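Local coordinates for ABC transporter, substrate binding protein (Polyamine) (Agrobacterium tumefaciens, PDB 4EUO), which binds gamma-aminobutyric acid (GABA) as a periplasmic solute-binding protein and probably delivers it to an ABC transporter, at residues A[102-107]-A[216-221]; A[110-115]-A[193-198]; A[129-134]-A[175-180]; A[145-150]-A[162-167]. All coordinates share one frame; numbering follows the deposited sequence. Where two conformers were deposited one is given.

Interaction 1: A[102-107]-A[216-221]; sequences SFVIGC and TSWAQN
Ser102 OG donates a hydrogen bond of 2.8 Å to Asn221 OD1. Its approach is tilted 27° from the plane of the amide carbonyl. Gln289 NE2 is a second partner of the same oxygen, so two groups grip it inside the protein. The other end of the amide is also held. Asn221 ND2 gives a bond of 2.8 Å to Trp218 O, in the amide plane and on a lone pair of the acceptor. Together these bonds fix the flip of the amide. Trp218 O also accepts from Asn221 N, which closes a type II turn from Trp218 to Asn221.

Ahead of the turn, Ile105 and Ser217 form an antiparallel hydrogen-bonded pair. Ile105 N reaches Ser217 O at 3.1 Å, and Ser217 N reaches Ile105 O at 2.9 Å. Ser217 OG lies anti to the backbone N (chi1 175°). From there it accepts from Ala219 N as an ST turn, and it is also bonded to Lys117 O.

Val104 carries the packing. Its CG1 sits over one face of the Trp218 ring, 3.8 Å from the centroid of the six-membered ring, in a CH-pi contact. Val104 CG2 meets Thr216 CG2 at 3.6 Å. Ser102 OG lies at the ring edge, near CZ3. Phe103 turns its ring away from this cluster and meets Trp200 of the GABA pocket. Strand 96-107 thus pairs with strand 215-229, which the turn at Trp218-Asn221 interrupts. This is consistent with the two-lobed fold of periplasmic binding proteins, in which extended strands run between the lobes.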
# COMPACT_ATOMS: atom_id res chain seq x y z
N SER A 102 3.08 0.72 6.09
CA SER A 102 4.17 1.65 6.05
C SER A 102 5.14 1.31 4.95
O SER A 102 5.32 0.13 4.63
CB SER A 102 5.00 1.57 7.33
OG SER A 102 4.23 2.05 8.42
N PHE A 103 5.80 2.33 4.41
CA PHE A 103 7.03 2.14 3.67
C PHE A 103 8.14 2.13 4.73
O PHE A 103 8.20 3.04 5.57
CB PHE A 103 7.29 3.27 2.68
CG PHE A 103 6.36 3.22 1.52
CD1 PHE A 103 6.57 2.31 0.48
CD2 PHE A 103 5.27 4.06 1.46
CE1 PHE A 103 5.67 2.25 -0.60
CE2 PHE A 103 4.38 3.99 0.39
CZ PHE A 103 4.61 3.11 -0.65
N VAL A 104 8.96 1.11 4.70
CA VAL A 104 10.08 0.90 5.62
C VAL A 104 11.33 0.64 4.84
O VAL A 104 11.31 0.38 3.63
CB VAL A 104 9.78 -0.31 6.54
CG1 VAL A 104 8.55 -0.03 7.40
CG2 VAL A 104 9.57 -1.59 5.72
N ILE A 105 12.46 0.65 5.56
CA ILE A 105 13.73 0.37 4.90
C ILE A 105 14.04 -1.09 5.12
O ILE A 105 14.49 -1.50 6.21
CB ILE A 105 14.85 1.30 5.40
CG1 ILE A 105 14.43 2.78 5.21
CG2 ILE A 105 16.14 1.00 4.64
CD1 ILE A 105 15.42 3.80 5.83
N GLY A 106 13.75 -1.90 4.09
CA GLY A 106 14.05 -3.33 4.14
C GLY A 106 15.47 -3.58 3.72
O GLY A 106 16.04 -2.83 2.92
N CYS A 107 16.07 -4.67 4.28
CA CYS A 107 17.45 -4.92 4.02
C CYS A 107 17.80 -6.40 4.05
O CYS A 107 17.49 -7.09 5.01
CB CYS A 107 18.30 -4.14 5.01
SG CYS A 107 20.08 -4.36 4.79
N THR A 216 14.29 -4.96 8.96
CA THR A 216 13.46 -3.80 8.65
C THR A 216 13.82 -2.67 9.61
O THR A 216 13.81 -2.90 10.83
CB THR A 216 11.97 -4.14 8.82
OG1 THR A 216 11.59 -5.08 7.82
CG2 THR A 216 11.09 -2.93 8.69
N SER A 217 14.12 -1.48 9.09
CA SER A 217 14.23 -0.29 9.92
C SER A 217 12.92 0.49 9.81
O SER A 217 12.52 0.85 8.69
CB SER A 217 15.40 0.60 9.54
OG SER A 217 15.32 1.77 10.34
N TRP A 218 12.30 0.76 10.96
CA TRP A 218 11.06 1.54 11.04
C TRP A 218 11.34 3.02 11.32
O TRP A 218 10.39 3.78 11.59
CB TRP A 218 10.16 0.97 12.13
CG TRP A 218 9.65 -0.40 11.81
CD1 TRP A 218 10.24 -1.60 12.12
CD2 TRP A 218 8.40 -0.71 11.20
NE1 TRP A 218 9.43 -2.63 11.71
CE2 TRP A 218 8.28 -2.12 11.16
CE3 TRP A 218 7.33 0.07 10.72
CZ2 TRP A 218 7.16 -2.75 10.63
CZ3 TRP A 218 6.22 -0.56 10.21
CH2 TRP A 218 6.16 -1.95 10.14
N ALA A 219 12.62 3.45 11.22
CA ALA A 219 12.94 4.85 11.50
C ALA A 219 12.30 5.77 10.45
O ALA A 219 12.59 5.68 9.26
CB ALA A 219 14.45 5.05 11.55
N GLN A 220 11.46 6.70 10.91
CA GLN A 220 10.68 7.60 10.05
C GLN A 220 9.84 6.80 9.03
O GLN A 220 9.65 7.23 7.90
CB GLN A 220 11.52 8.67 9.34
CG GLN A 220 12.26 9.59 10.32
CD GLN A 220 13.09 10.56 9.53
OE1 GLN A 220 13.93 10.20 8.72
NE2 GLN A 220 12.81 11.85 9.70
N ASN A 221 9.35 5.63 9.42
CA ASN A 221 8.53 4.82 8.49
C ASN A 221 7.37 5.69 8.02
O ASN A 221 6.83 6.47 8.81
CB ASN A 221 8.09 3.53 9.14
CG ASN A 221 7.08 3.68 10.25
OD1 ASN A 221 5.86 3.61 10.02
ND2 ASN A 221 7.56 3.81 11.51

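Interaction 2: A[110-115]-A[193-198]; sequences DSVSAC and EAPFGS
Ser111 OG is hydrogen-bonded to Asn108 O and, in the conformer described, also lies 3.4 Å from Pro195 CB. Ser111 has a second deposited conformer, so this touch is doubtful. A backbone bond between Pro195 and Asn108 ties the two regions together nearby. Proline has no N-H, so Pro195 O is the acceptor in it.

The rest of the contact is apolar and rests on one methyl group. Val112 CG1 presses on the proline ring 3.4 Å from Pro195 CG, closer than carbons usually pack. Val112 CG1 is also 3.6 Å from Pro195 CB, so it meets the CB-CG bond of the ring. The two side chains meet at a slant. Val112 CG1 also reaches Phe196 CE2 at 3.8 Å and Phe196 CD2 at 4.0 Å. It thus touches two residues that follow one another in the chain, Pro195 and Phe196. It is placed there by chi1 (-66°), which sets CG1 anti to the carbonyl carbon.

Phe196 CG lies between its own backbone N and carbonyl carbon (chi1 42°), which sets the ring on the side where Val112 lies. Ala114 O is a more distant neighbour of the ring, 4.3 Å from Phe196 CE2.

The loop 110-115 is closed by the disulfide from Cys115 to Cys107, at the end of strand 96-107, and Val112 packs on Cys107 as well. Pro195 leads into strand 196-200. The Phe196 ring lies among Pro116 of the loop, Leu122 of helix 119-122 and Arg132 of strand 132-135.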
# COMPACT_ATOMS: atom_id res chain seq x y z
N ASP A 110 22.63 -9.91 5.41
CA ASP A 110 23.83 -10.71 5.21
C ASP A 110 24.54 -10.47 3.89
O ASP A 110 25.64 -10.98 3.72
CB ASP A 110 23.52 -12.20 5.44
CG ASP A 110 23.18 -12.57 6.87
OD1 ASP A 110 23.50 -11.76 7.80
OD2 ASP A 110 22.59 -13.65 7.08
N SER A 111 23.94 -9.66 2.98
CA SER A 111 24.53 -9.38 1.68
C SER A 111 25.24 -8.04 1.60
O SER A 111 25.82 -7.70 0.57
CB SER A 111 23.45 -9.44 0.60
OG SER A 111 22.55 -8.37 0.79
N VAL A 112 25.14 -7.23 2.68
CA VAL A 112 25.74 -5.91 2.68
C VAL A 112 26.62 -5.72 3.90
O VAL A 112 26.41 -6.36 4.93
CB VAL A 112 24.66 -4.79 2.59
CG1 VAL A 112 23.93 -4.83 1.26
CG2 VAL A 112 23.67 -4.85 3.76
N SER A 113 27.53 -4.74 3.82
CA SER A 113 28.38 -4.41 4.96
C SER A 113 27.52 -3.85 6.10
O SER A 113 27.70 -4.22 7.25
CB SER A 113 29.43 -3.39 4.54
OG SER A 113 30.17 -3.05 5.70
N ALA A 114 26.54 -2.99 5.75
CA ALA A 114 25.69 -2.39 6.78
C ALA A 114 24.32 -2.06 6.19
O ALA A 114 24.25 -1.54 5.07
CB ALA A 114 26.34 -1.10 7.29
N CYS A 115 23.27 -2.31 6.98
CA CYS A 115 21.92 -1.90 6.52
C CYS A 115 21.71 -0.43 6.81
O CYS A 115 21.91 0.01 7.94
CB CYS A 115 20.85 -2.69 7.24
SG CYS A 115 20.77 -4.41 6.73
N GLU A 193 20.00 -8.08 -5.56
CA GLU A 193 20.17 -7.26 -6.75
C GLU A 193 20.05 -5.78 -6.32
O GLU A 193 20.73 -4.91 -6.84
CB GLU A 193 19.12 -7.62 -7.80
CG GLU A 193 19.27 -6.99 -9.16
CD GLU A 193 18.25 -7.53 -10.15
OE1 GLU A 193 17.69 -8.63 -9.92
OE2 GLU A 193 17.96 -6.81 -11.13
N ALA A 194 19.14 -5.48 -5.38
CA ALA A 194 19.03 -4.17 -4.71
C ALA A 194 18.76 -4.54 -3.28
O ALA A 194 17.62 -4.77 -2.88
CB ALA A 194 17.93 -3.32 -5.29
N PRO A 195 19.83 -4.72 -2.50
CA PRO A 195 19.68 -5.34 -1.18
C PRO A 195 19.02 -4.51 -0.10
O PRO A 195 18.74 -5.02 0.99
CB PRO A 195 21.12 -5.71 -0.80
CG PRO A 195 21.93 -4.66 -1.49
CD PRO A 195 21.25 -4.49 -2.84
N PHE A 196 18.72 -3.25 -0.40
CA PHE A 196 17.97 -2.43 0.53
C PHE A 196 17.14 -1.43 -0.25
O PHE A 196 17.43 -1.15 -1.41
CB PHE A 196 18.84 -1.78 1.64
CG PHE A 196 20.17 -1.24 1.17
CD1 PHE A 196 20.23 -0.13 0.33
CD2 PHE A 196 21.36 -1.83 1.56
CE1 PHE A 196 21.46 0.37 -0.12
CE2 PHE A 196 22.60 -1.30 1.14
CZ PHE A 196 22.63 -0.21 0.31
N GLY A 197 16.09 -0.94 0.38
CA GLY A 197 15.23 0.02 -0.27
C GLY A 197 14.01 0.30 0.55
O GLY A 197 13.85 -0.23 1.65
N SER A 198 13.16 1.15 -0.02
CA SER A 198 11.89 1.54 0.60
C SER A 198 10.80 0.62 0.08
O SER A 198 10.50 0.64 -1.12
CB SER A 198 11.56 2.97 0.27
OG SER A 198 10.29 3.24 0.84

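Interaction 3: A[129-134]-A[175-180]; sequences PGKRTF and DIIWWS
Arg132 and Ile176 pair in a parallel bridge that joins strand 132-135 to strand 176-179. Arg132 N bonds to Asp175 O at 2.9 Å, nearly along the C=O axis. Ile177 N returns a bond of 3.0 Å to Arg132 O. Further on the pairing is looser, but Trp179 N bonds to Phe134 O at 2.9 Å. Thr133 adds a side-chain bond. Thr133 OG1 lies anti to the backbone N (chi1 -173°) and donates to Ile177 O at 2.7 Å. Thr133 OG1 also sits at the edge of the Trp179 ring, in its plane, 3.1 Å from Trp179 CD1.

Helices 142-149 and 162-170 lie in the connection between the two parallel strands, so the unit is a beta-alpha-beta crossover. Strand 132-135 has strand 196-200 as its other neighbour in the sheet.

Phe134 C lies over one face of the Trp179 ring. Trp179 NE1 is bonded to Ser198 O, and the ring also stacks on Tyr135. Phe134 CD2 packs on Ile176 CG1 at 3.9 Å, the side chains crossing at about a right angle. Phe134 CB meets Trp178 CZ3. Ile176 CG2 covers the centre of one face of the Trp178 ring.

At the start of the strands, Arg132 folds back and gives NH1 to Gly130 O at 2.7 Å. The acceptor lies in the guanidinium plane, but NH1 stands 47° above the carbonyl plane. Arg132 NH1 also bonds to Phe128 O, and NE to Leu122 O. A water links Gly130 N with Asp175 OD2. The salt bridge from Lys131 NZ to Asp175 OD1 is long, and doubtful because Lys131 has two conformers.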
# COMPACT_ATOMS: atom_id res chain seq x y z
N PRO A 129 27.09 1.66 -0.16
CA PRO A 129 27.19 1.55 -1.62
C PRO A 129 26.23 0.58 -2.28
O PRO A 129 25.72 -0.33 -1.63
CB PRO A 129 28.66 1.12 -1.86
CG PRO A 129 29.12 0.56 -0.59
CD PRO A 129 28.34 1.21 0.51
N GLY A 130 26.04 0.78 -3.58
CA GLY A 130 25.32 -0.16 -4.41
C GLY A 130 23.92 0.24 -4.80
O GLY A 130 23.52 1.40 -4.67
N LYS A 131 23.19 -0.75 -5.30
CA LYS A 131 21.84 -0.47 -5.76
C LYS A 131 20.85 -0.44 -4.62
O LYS A 131 21.00 -1.16 -3.64
CB LYS A 131 21.38 -1.44 -6.87
CG LYS A 131 22.25 -1.47 -8.14
CD LYS A 131 22.40 -0.11 -8.83
CE LYS A 131 23.23 -0.19 -10.10
NZ LYS A 131 24.58 -0.75 -9.85
N ARG A 132 19.86 0.43 -4.75
CA ARG A 132 18.78 0.56 -3.78
C ARG A 132 17.49 0.59 -4.56
O ARG A 132 17.48 1.01 -5.71
CB ARG A 132 18.92 1.79 -2.87
CG ARG A 132 19.20 3.09 -3.60
CD ARG A 132 20.71 3.42 -3.59
NE ARG A 132 21.14 3.84 -2.25
CZ ARG A 132 22.30 3.53 -1.67
NH1 ARG A 132 23.19 2.76 -2.31
NH2 ARG A 132 22.59 4.00 -0.46
N THR A 133 16.41 0.14 -3.93
CA THR A 133 15.13 0.03 -4.66
C THR A 133 14.03 0.89 -4.08
O THR A 133 13.90 1.06 -2.85
CB THR A 133 14.75 -1.47 -4.81
OG1 THR A 133 13.61 -1.56 -5.65
CG2 THR A 133 14.42 -2.17 -3.52
N PHE A 134 13.24 1.45 -4.98
CA PHE A 134 12.12 2.33 -4.66
C PHE A 134 10.97 1.99 -5.59
O PHE A 134 11.20 1.49 -6.71
CB PHE A 134 12.50 3.79 -4.92
CG PHE A 134 13.50 4.33 -3.93
CD1 PHE A 134 13.09 4.79 -2.67
CD2 PHE A 134 14.85 4.41 -4.25
CE1 PHE A 134 14.01 5.32 -1.77
CE2 PHE A 134 15.77 4.88 -3.31
CZ PHE A 134 15.35 5.36 -2.09
N ASP A 175 21.72 4.74 -9.19
CA ASP A 175 21.81 3.58 -8.31
C ASP A 175 20.45 3.02 -7.89
O ASP A 175 20.38 2.10 -7.07
CB ASP A 175 22.74 3.83 -7.11
CG ASP A 175 24.22 3.66 -7.51
OD1 ASP A 175 24.53 2.73 -8.31
OD2 ASP A 175 25.05 4.44 -7.03
N ILE A 176 19.39 3.53 -8.52
CA ILE A 176 18.05 3.02 -8.22
C ILE A 176 17.66 1.88 -9.19
O ILE A 176 17.80 2.02 -10.43
CB ILE A 176 16.99 4.16 -8.30
CG1 ILE A 176 17.28 5.23 -7.23
CG2 ILE A 176 15.55 3.56 -8.16
CD1 ILE A 176 16.38 6.44 -7.30
N ILE A 177 17.11 0.81 -8.64
CA ILE A 177 16.42 -0.20 -9.43
C ILE A 177 14.96 -0.08 -8.93
O ILE A 177 14.70 -0.20 -7.71
CB ILE A 177 16.94 -1.63 -9.22
CG1 ILE A 177 18.40 -1.74 -9.69
CG2 ILE A 177 16.04 -2.63 -10.01
CD1 ILE A 177 19.01 -3.09 -9.48
N TRP A 178 14.02 0.18 -9.82
CA TRP A 178 12.64 0.41 -9.43
C TRP A 178 11.88 -0.88 -9.24
O TRP A 178 12.14 -1.85 -9.96
CB TRP A 178 11.94 1.24 -10.51
CG TRP A 178 12.63 2.54 -10.78
CD1 TRP A 178 13.50 2.81 -11.81
CD2 TRP A 178 12.50 3.74 -10.02
NE1 TRP A 178 13.92 4.12 -11.73
CE2 TRP A 178 13.32 4.71 -10.63
CE3 TRP A 178 11.77 4.09 -8.86
CZ2 TRP A 178 13.43 6.02 -10.13
CZ3 TRP A 178 11.87 5.38 -8.38
CH2 TRP A 178 12.70 6.33 -9.01
N TRP A 179 10.96 -0.91 -8.25
CA TRP A 179 10.06 -2.07 -8.12
C TRP A 179 8.68 -1.66 -8.59
O TRP A 179 8.12 -0.63 -8.18
CB TRP A 179 10.04 -2.72 -6.71
CG TRP A 179 9.76 -1.84 -5.52
CD1 TRP A 179 10.69 -1.22 -4.74
CD2 TRP A 179 8.49 -1.60 -4.91
NE1 TRP A 179 10.07 -0.59 -3.68
CE2 TRP A 179 8.72 -0.80 -3.77
CE3 TRP A 179 7.18 -2.01 -5.20
CZ2 TRP A 179 7.70 -0.41 -2.90
CZ3 TRP A 179 6.17 -1.63 -4.33
CH2 TRP A 179 6.43 -0.82 -3.21
N SER A 180 8.13 -2.49 -9.50
CA SER A 180 6.81 -2.23 -10.08
C SER A 180 5.69 -2.77 -9.23
O SER A 180 4.54 -2.37 -9.41
CB SER A 180 6.70 -2.88 -11.45
OG SER A 180 7.60 -2.23 -12.33
O HOH W 1 27.11 2.97 -5.12

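Interaction 4: A[145-150]-A[162-167]; sequences AALLAD and LDRAFK. With SO4 (sulfate ion), chain F.
Asp150 and Arg164 form the polar part of the contact. Arg164 NE donates to Asp150 OD2 at 2.8 Å in a salt bridge. The oxygen is met on its anti side, and the carboxylate and guanidinium planes stand 89° apart. Arg164 NH2 bonds to Asp150 O at 2.9 Å, from above the plane of that carbonyl. One arginine thus grips a single residue side-on with two side-chain nitrogens, NE on the carboxylate and NH2 on the backbone carbonyl. Its chain is extended from CG to NE (chi3 179°), which spans the gap between the two helices.

A water adds to the same group. It donates to Asp150 OD2 and to Arg164 O, at 2.8 Å from the former. Asp150 OD2 therefore has both NE and the water as partners.

Asp150 is the first residue beyond helix 142-149, and Arg164 lies in the first turn of helix 162-170. The segment axes approach to 8.4 Å and cross at 79°. Both helices belong to the connection between strands 132-135 and 176-179.

The apolar packing lies beside the salt bridge. Leu147 CG meets Ala165 CB at 3.9 Å. Leu147 CD2 lies against Arg164 CG and the backbone N of Ala165. Ala146 CB rests near Ala165 O at 3.8 Å. The small Ala165 and Ala146 are consistent with a close approach; the CA atoms of Leu147 and Ala165 are 5.3 Å apart.

A sulfate, probably from the crystallisation liquor, sits at the N-terminal end of helix 162-170. Leu162 N bonds to its O3 at 2.9 Å, and Asp163 N to its O4. Arg307 NH1 holds the same ion.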
# COMPACT_ATOMS: atom_id res chain seq x y z
N ALA A 145 10.22 10.37 1.29
CA ALA A 145 11.47 9.81 1.80
C ALA A 145 12.66 10.67 1.35
O ALA A 145 13.58 10.90 2.16
CB ALA A 145 11.62 8.38 1.33
N ALA A 146 12.67 11.13 0.09
CA ALA A 146 13.76 11.99 -0.40
C ALA A 146 13.80 13.29 0.42
O ALA A 146 14.90 13.75 0.79
CB ALA A 146 13.52 12.31 -1.87
N LEU A 147 12.65 13.88 0.72
CA LEU A 147 12.61 15.12 1.48
C LEU A 147 13.09 14.89 2.89
O LEU A 147 13.87 15.71 3.41
CB LEU A 147 11.19 15.71 1.43
CG LEU A 147 10.80 16.27 0.06
CD1 LEU A 147 9.30 16.40 -0.06
CD2 LEU A 147 11.50 17.62 -0.22
N LEU A 148 12.67 13.79 3.52
CA LEU A 148 13.15 13.46 4.87
C LEU A 148 14.64 13.22 4.86
O LEU A 148 15.32 13.70 5.78
CB LEU A 148 12.45 12.22 5.42
CG LEU A 148 10.93 12.36 5.64
CD1 LEU A 148 10.27 10.99 5.73
CD2 LEU A 148 10.62 13.22 6.87
N ALA A 149 15.16 12.53 3.86
CA ALA A 149 16.60 12.27 3.74
C ALA A 149 17.34 13.59 3.57
O ALA A 149 18.52 13.67 3.98
CB ALA A 149 16.85 11.39 2.54
N ASP A 150 16.69 14.61 2.98
CA ASP A 150 17.26 15.93 2.75
C ASP A 150 17.05 16.88 3.93
O ASP A 150 17.31 18.08 3.80
CB ASP A 150 16.75 16.55 1.45
CG ASP A 150 17.63 17.64 0.90
OD1 ASP A 150 18.88 17.47 0.93
OD2 ASP A 150 17.08 18.61 0.36
N LEU A 162 8.55 19.59 -4.68
CA LEU A 162 8.91 18.59 -5.68
C LEU A 162 10.29 18.82 -6.25
O LEU A 162 11.05 17.85 -6.37
CB LEU A 162 7.85 18.49 -6.79
CG LEU A 162 6.45 18.09 -6.35
CD1 LEU A 162 5.53 17.98 -7.56
CD2 LEU A 162 6.45 16.74 -5.60
N ASP A 163 10.67 20.08 -6.51
CA ASP A 163 12.00 20.38 -7.05
C ASP A 163 13.07 19.91 -6.11
O ASP A 163 14.05 19.30 -6.54
CB ASP A 163 12.13 21.88 -7.33
CG ASP A 163 11.44 22.36 -8.59
OD1 ASP A 163 11.03 21.51 -9.42
OD2 ASP A 163 11.33 23.60 -8.76
N ARG A 164 12.86 20.13 -4.81
CA ARG A 164 13.84 19.72 -3.82
C ARG A 164 13.93 18.18 -3.77
O ARG A 164 15.01 17.61 -3.70
CB ARG A 164 13.46 20.29 -2.46
CG ARG A 164 14.40 19.92 -1.35
CD ARG A 164 14.00 20.62 -0.07
NE ARG A 164 14.88 20.25 1.02
CZ ARG A 164 14.88 20.85 2.22
NH1 ARG A 164 14.01 21.83 2.47
NH2 ARG A 164 15.74 20.48 3.16
N ALA A 165 12.76 17.50 -3.80
CA ALA A 165 12.75 16.04 -3.78
C ALA A 165 13.46 15.48 -4.99
O ALA A 165 14.25 14.54 -4.85
CB ALA A 165 11.31 15.53 -3.73
N PHE A 166 13.20 16.03 -6.19
CA PHE A 166 13.83 15.51 -7.40
C PHE A 166 15.34 15.78 -7.40
O PHE A 166 16.11 14.91 -7.83
CB PHE A 166 13.16 16.13 -8.63
CG PHE A 166 11.72 15.74 -8.86
CD1 PHE A 166 11.29 14.43 -8.65
CD2 PHE A 166 10.79 16.66 -9.33
CE1 PHE A 166 9.94 14.07 -8.87
CE2 PHE A 166 9.46 16.29 -9.57
CZ PHE A 166 9.04 15.01 -9.30
N LYS A 167 15.77 16.95 -6.86
CA LYS A 167 17.22 17.19 -6.76
C LYS A 167 17.88 16.16 -5.84
O LYS A 167 18.96 15.67 -6.14
CB LYS A 167 17.50 18.60 -6.24
CG LYS A 167 17.26 19.65 -7.33
CD LYS A 167 17.54 21.07 -6.86
CE LYS A 167 17.37 22.07 -7.97
NZ LYS A 167 17.54 23.47 -7.49
S SO4 F . 7.45 22.71 -6.57
O1 SO4 F . 6.47 22.83 -7.62
O2 SO4 F . 7.72 24.06 -6.00
O3 SO4 F . 6.98 21.83 -5.50
O4 SO4 F . 8.64 22.15 -7.18
O HOH W 2 17.42 18.57 -2.45

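How the interactions relate
Interactions 1, 2 and 3 reach one sheet. Strand 196-200 of interaction 2 runs between strand 96-107 of interaction 1 and strand 132-135 of interaction 3. Gly106 N lies 3.0 Å from Gly197 O, and Ser198 N 2.9 Å from Thr133 O; both are probable hydrogen bonds. The Cys107-Cys115 disulfide also joins interactions 1 and 2. Phe103 CE1 and Trp179 CZ2 touch at 4.1 Å, near the pocket. Their side chains are about 6 Å and about 7 Å from the bound GABA. Interaction 4 is nested in the loop closed by interaction 3. It touches interaction 1 through Gln220 NE2 and Leu148 CD2, 3.8 Å apart.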